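Local coordinates for FAD-binding PCMH-type domain-containing protein (Gibberella zeae, PDB 6YJO), which binds FAD covalently and probably acts as an oxygen-dependent oxidoreductase that oxidises oligosaccharides, at residues A[248-253]-A[282-287]. Residues are numbered along the deposited sequence; the frame is centred on the assembly and turned at random.
Sequences LDWNEN and SGQTIQ
Gln-284 lays its CG and amide group beside the Trp-250 indole, with CG 3.8 Å from CE3. The amide and ring planes are 23° apart. The contact lies in an antiparallel sheet, where strand 242-248 ends beside the start of strand 283-290; the chain then leads into helix 252-268. Leu-248 and Gln-284 form a hydrogen-bonded antiparallel pair, and their side chains share one face of the sheet. Leu-248 N donates to Gln-284 O at 3.1 Å, and Gln-284 N donates to Leu-248 O at 3.3 Å. Past this pair the first chain leaves the sheet, and a side chain takes over the bonding. The Gln-284 chain bends at chi2 (73°), which swings CD toward the departing backbone. OE1 then accepts from Trp-250 N at 3.0 Å; the N-H...O angle is 162°, and the donor N sits above the plane of the side-chain amide. The glutamine thus grips the chain one residue before Asn-251, the N-cap, whose OD1 accepts from Glu-254 N. Trp-250 also packs on Ala-255 and Leu-259 of that helix, which lies over this face of the sheet. Gly-283, just before the pair, has an extended backbone with positive phi, which a residue with a CB could adopt only with strain. Deeper along the strand, Ile-286 adds an apolar contact: its CG1 and CD1 both lie 3.9 Å from Leu-248 CD1.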
ATOM      1  N   LEU A 248     -13.523  11.049 -19.965  1.00 62.59           N
ATOM      2  CA  LEU A 248     -12.837  11.478 -21.174  1.00 63.93           C
ATOM      3  C   LEU A 248     -12.737  10.314 -22.149  1.00 60.64           C
ATOM      4  O   LEU A 248     -12.955   9.153 -21.793  1.00 57.13           O
ATOM      5  CB  LEU A 248     -11.431  12.007 -20.868  1.00 66.25           C
ATOM      6  CG  LEU A 248     -11.342  13.236 -19.966  1.00 70.10           C
ATOM      7  CD1 LEU A 248     -10.823  12.840 -18.589  1.00 69.46           C
ATOM      8  CD2 LEU A 248     -10.450  14.285 -20.608  1.00 72.65           C
ATOM      9  N   ASP A 249     -12.420  10.654 -23.406  1.00 63.07           N
ATOM     10  CA  ASP A 249     -12.103   9.668 -24.444  1.00 64.41           C
ATOM     11  C   ASP A 249     -10.985  10.259 -25.319  1.00 66.30           C
ATOM     12  O   ASP A 249     -11.209  10.748 -26.431  1.00 68.23           O
ATOM     13  CB  ASP A 249     -13.332   9.300 -25.267  1.00 66.17           C
ATOM     14  CG  ASP A 249     -13.048   8.192 -26.255  1.00 67.83           C
ATOM     15  OD1 ASP A 249     -12.077   7.434 -26.039  1.00 67.57           O
ATOM     16  OD2 ASP A 249     -13.784   8.089 -27.255  1.00 70.17           O
ATOM     17  N   TRP A 250      -9.763  10.201 -24.798  1.00 65.82           N
ATOM     18  CA  TRP A 250      -8.597  10.711 -25.506  1.00 65.81           C
ATOM     19  C   TRP A 250      -8.241   9.844 -26.707  1.00 66.46           C
ATOM     20  O   TRP A 250      -8.495   8.637 -26.734  1.00 64.33           O
ATOM     21  CB  TRP A 250      -7.387  10.747 -24.574  1.00 63.54           C
ATOM     22  CG  TRP A 250      -7.381  11.838 -23.560  1.00 62.94           C
ATOM     23  CD1 TRP A 250      -8.074  13.012 -23.599  1.00 63.52           C
ATOM     24  CD2 TRP A 250      -6.627  11.853 -22.345  1.00 62.71           C
ATOM     25  NE1 TRP A 250      -7.795  13.757 -22.477  1.00 64.08           N
ATOM     26  CE2 TRP A 250      -6.911  13.067 -21.692  1.00 63.58           C
ATOM     27  CE3 TRP A 250      -5.740  10.955 -21.747  1.00 62.30           C
ATOM     28  CZ2 TRP A 250      -6.338  13.405 -20.468  1.00 64.31           C
ATOM     29  CZ3 TRP A 250      -5.173  11.290 -20.535  1.00 63.11           C
ATOM     30  CH2 TRP A 250      -5.472  12.506 -19.907  1.00 64.18           C
ATOM     31  N   ASN A 251      -7.642  10.484 -27.707  1.00 68.04           N
ATOM     32  CA  ASN A 251      -6.813   9.819 -28.698  1.00 67.90           C
ATOM     33  C   ASN A 251      -5.347  10.009 -28.317  1.00 65.45           C
ATOM     34  O   ASN A 251      -5.020  10.781 -27.416  1.00 64.48           O
ATOM     35  CB  ASN A 251      -7.107  10.369 -30.100  1.00 69.73           C
ATOM     36  CG  ASN A 251      -6.882  11.870 -30.205  1.00 71.38           C
ATOM     37  OD1 ASN A 251      -5.842  12.385 -29.805  1.00 70.64           O
ATOM     38  ND2 ASN A 251      -7.867  12.577 -30.737  1.00 73.62           N
ATOM     39  N   GLU A 252      -4.463   9.281 -29.006  1.00 66.14           N
ATOM     40  CA  GLU A 252      -3.044   9.298 -28.655  1.00 68.04           C
ATOM     41  C   GLU A 252      -2.534  10.709 -28.396  1.00 71.14           C
ATOM     42  O   GLU A 252      -1.902  10.972 -27.368  1.00 72.52           O
ATOM     43  CB  GLU A 252      -2.217   8.644 -29.763  1.00 70.37           C
ATOM     44  CG  GLU A 252      -0.720   8.713 -29.498  1.00 71.30           C
ATOM     45  CD  GLU A 252       0.091   7.803 -30.401  1.00 70.85           C
ATOM     46  OE1 GLU A 252      -0.495   6.875 -30.994  1.00 70.34           O
ATOM     47  OE2 GLU A 252       1.315   8.019 -30.515  1.00 71.66           O
ATOM     48  N   ASN A 253      -2.804  11.635 -29.318  1.00 72.34           N
ATOM     49  CA  ASN A 253      -2.238  12.973 -29.207  1.00 74.66           C
ATOM     50  C   ASN A 253      -2.985  13.847 -28.209  1.00 73.94           C
ATOM     51  O   ASN A 253      -2.383  14.774 -27.656  1.00 76.39           O
ATOM     52  CB  ASN A 253      -2.205  13.656 -30.574  1.00 78.44           C
ATOM     53  CG  ASN A 253      -1.752  15.093 -30.483  1.00 84.02           C
ATOM     54  OD1 ASN A 253      -0.571  15.372 -30.274  1.00 85.08           O
ATOM     55  ND2 ASN A 253      -2.692  16.018 -30.632  1.00 86.52           N
ATOM     56  N   SER A 282     -10.586   1.450 -23.154  1.00 52.56           N
ATOM     57  CA  SER A 282     -11.632   2.098 -23.935  1.00 54.03           C
ATOM     58  C   SER A 282     -11.907   3.540 -23.528  1.00 55.62           C
ATOM     59  O   SER A 282     -12.812   4.162 -24.094  1.00 56.19           O
ATOM     60  CB  SER A 282     -12.932   1.286 -23.842  1.00 54.75           C
ATOM     61  OG  SER A 282     -12.951   0.490 -22.670  1.00 56.33           O
ATOM     62  N   GLY A 283     -11.159   4.094 -22.582  1.00 56.78           N
ATOM     63  CA  GLY A 283     -11.374   5.470 -22.188  1.00 57.04           C
ATOM     64  C   GLY A 283     -10.666   5.777 -20.887  1.00 55.21           C
ATOM     65  O   GLY A 283     -10.024   4.915 -20.277  1.00 52.84           O
ATOM     66  N   GLN A 284     -10.802   7.035 -20.471  1.00 56.64           N
ATOM     67  CA  GLN A 284     -10.154   7.549 -19.275  1.00 56.24           C
ATOM     68  C   GLN A 284     -11.187   8.167 -18.340  1.00 54.43           C
ATOM     69  O   GLN A 284     -12.302   8.509 -18.745  1.00 51.89           O
ATOM     70  CB  GLN A 284      -9.088   8.600 -19.619  1.00 57.74           C
ATOM     71  CG  GLN A 284      -7.953   8.098 -20.504  1.00 59.16           C
ATOM     72  CD  GLN A 284      -8.389   7.876 -21.943  1.00 63.47           C
ATOM     73  OE1 GLN A 284      -9.371   8.464 -22.406  1.00 65.22           O
ATOM     74  NE2 GLN A 284      -7.663   7.023 -22.658  1.00 64.22           N
ATOM     75  N   THR A 285     -10.798   8.305 -17.072  1.00 54.93           N
ATOM     76  CA  THR A 285     -11.642   8.954 -16.070  1.00 56.49           C
ATOM     77  C   THR A 285     -10.739   9.622 -15.044  1.00 55.83           C
ATOM     78  O   THR A 285     -10.052   8.933 -14.284  1.00 54.91           O
ATOM     79  CB  THR A 285     -12.576   7.958 -15.387  1.00 57.30           C
ATOM     80  OG1 THR A 285     -13.453   7.366 -16.355  1.00 59.33           O
ATOM     81  CG2 THR A 285     -13.407   8.656 -14.313  1.00 57.55           C
ATOM     82  N   ILE A 286     -10.747  10.952 -15.015  1.00 57.34           N
ATOM     83  CA  ILE A 286     -10.094  11.698 -13.945  1.00 57.62           C
ATOM     84  C   ILE A 286     -11.062  11.778 -12.772  1.00 57.72           C
ATOM     85  O   ILE A 286     -12.180  12.284 -12.912  1.00 59.03           O
ATOM     86  CB  ILE A 286      -9.667  13.095 -14.416  1.00 60.13           C
ATOM     87  CG1 ILE A 286      -8.524  12.979 -15.428  1.00 60.69           C
ATOM     88  CG2 ILE A 286      -9.222  13.952 -13.229  1.00 61.57           C
ATOM     89  CD1 ILE A 286      -8.141  14.287 -16.080  1.00 63.01           C
ATOM     90  N   GLN A 287     -10.638  11.270 -11.618  1.00 57.63           N
ATOM     91  CA  GLN A 287     -11.489  11.172 -10.442  1.00 56.81           C
ATOM     92  C   GLN A 287     -10.665  11.475  -9.196  1.00 54.34           C
ATOM     93  O   GLN A 287      -9.478  11.142  -9.128  1.00 52.13           O
ATOM     94  CB  GLN A 287     -12.112   9.774 -10.337  1.00 56.75           C
ATOM     95  CG  GLN A 287     -11.087   8.654 -10.115  1.00 56.88           C
ATOM     96  CD  GLN A 287     -11.642   7.271 -10.410  1.00 57.40           C
ATOM     97  OE1 GLN A 287     -12.716   7.132 -10.989  1.00 58.54           O
ATOM     98  NE2 GLN A 287     -10.905   6.237 -10.008  1.00 57.92           N
TER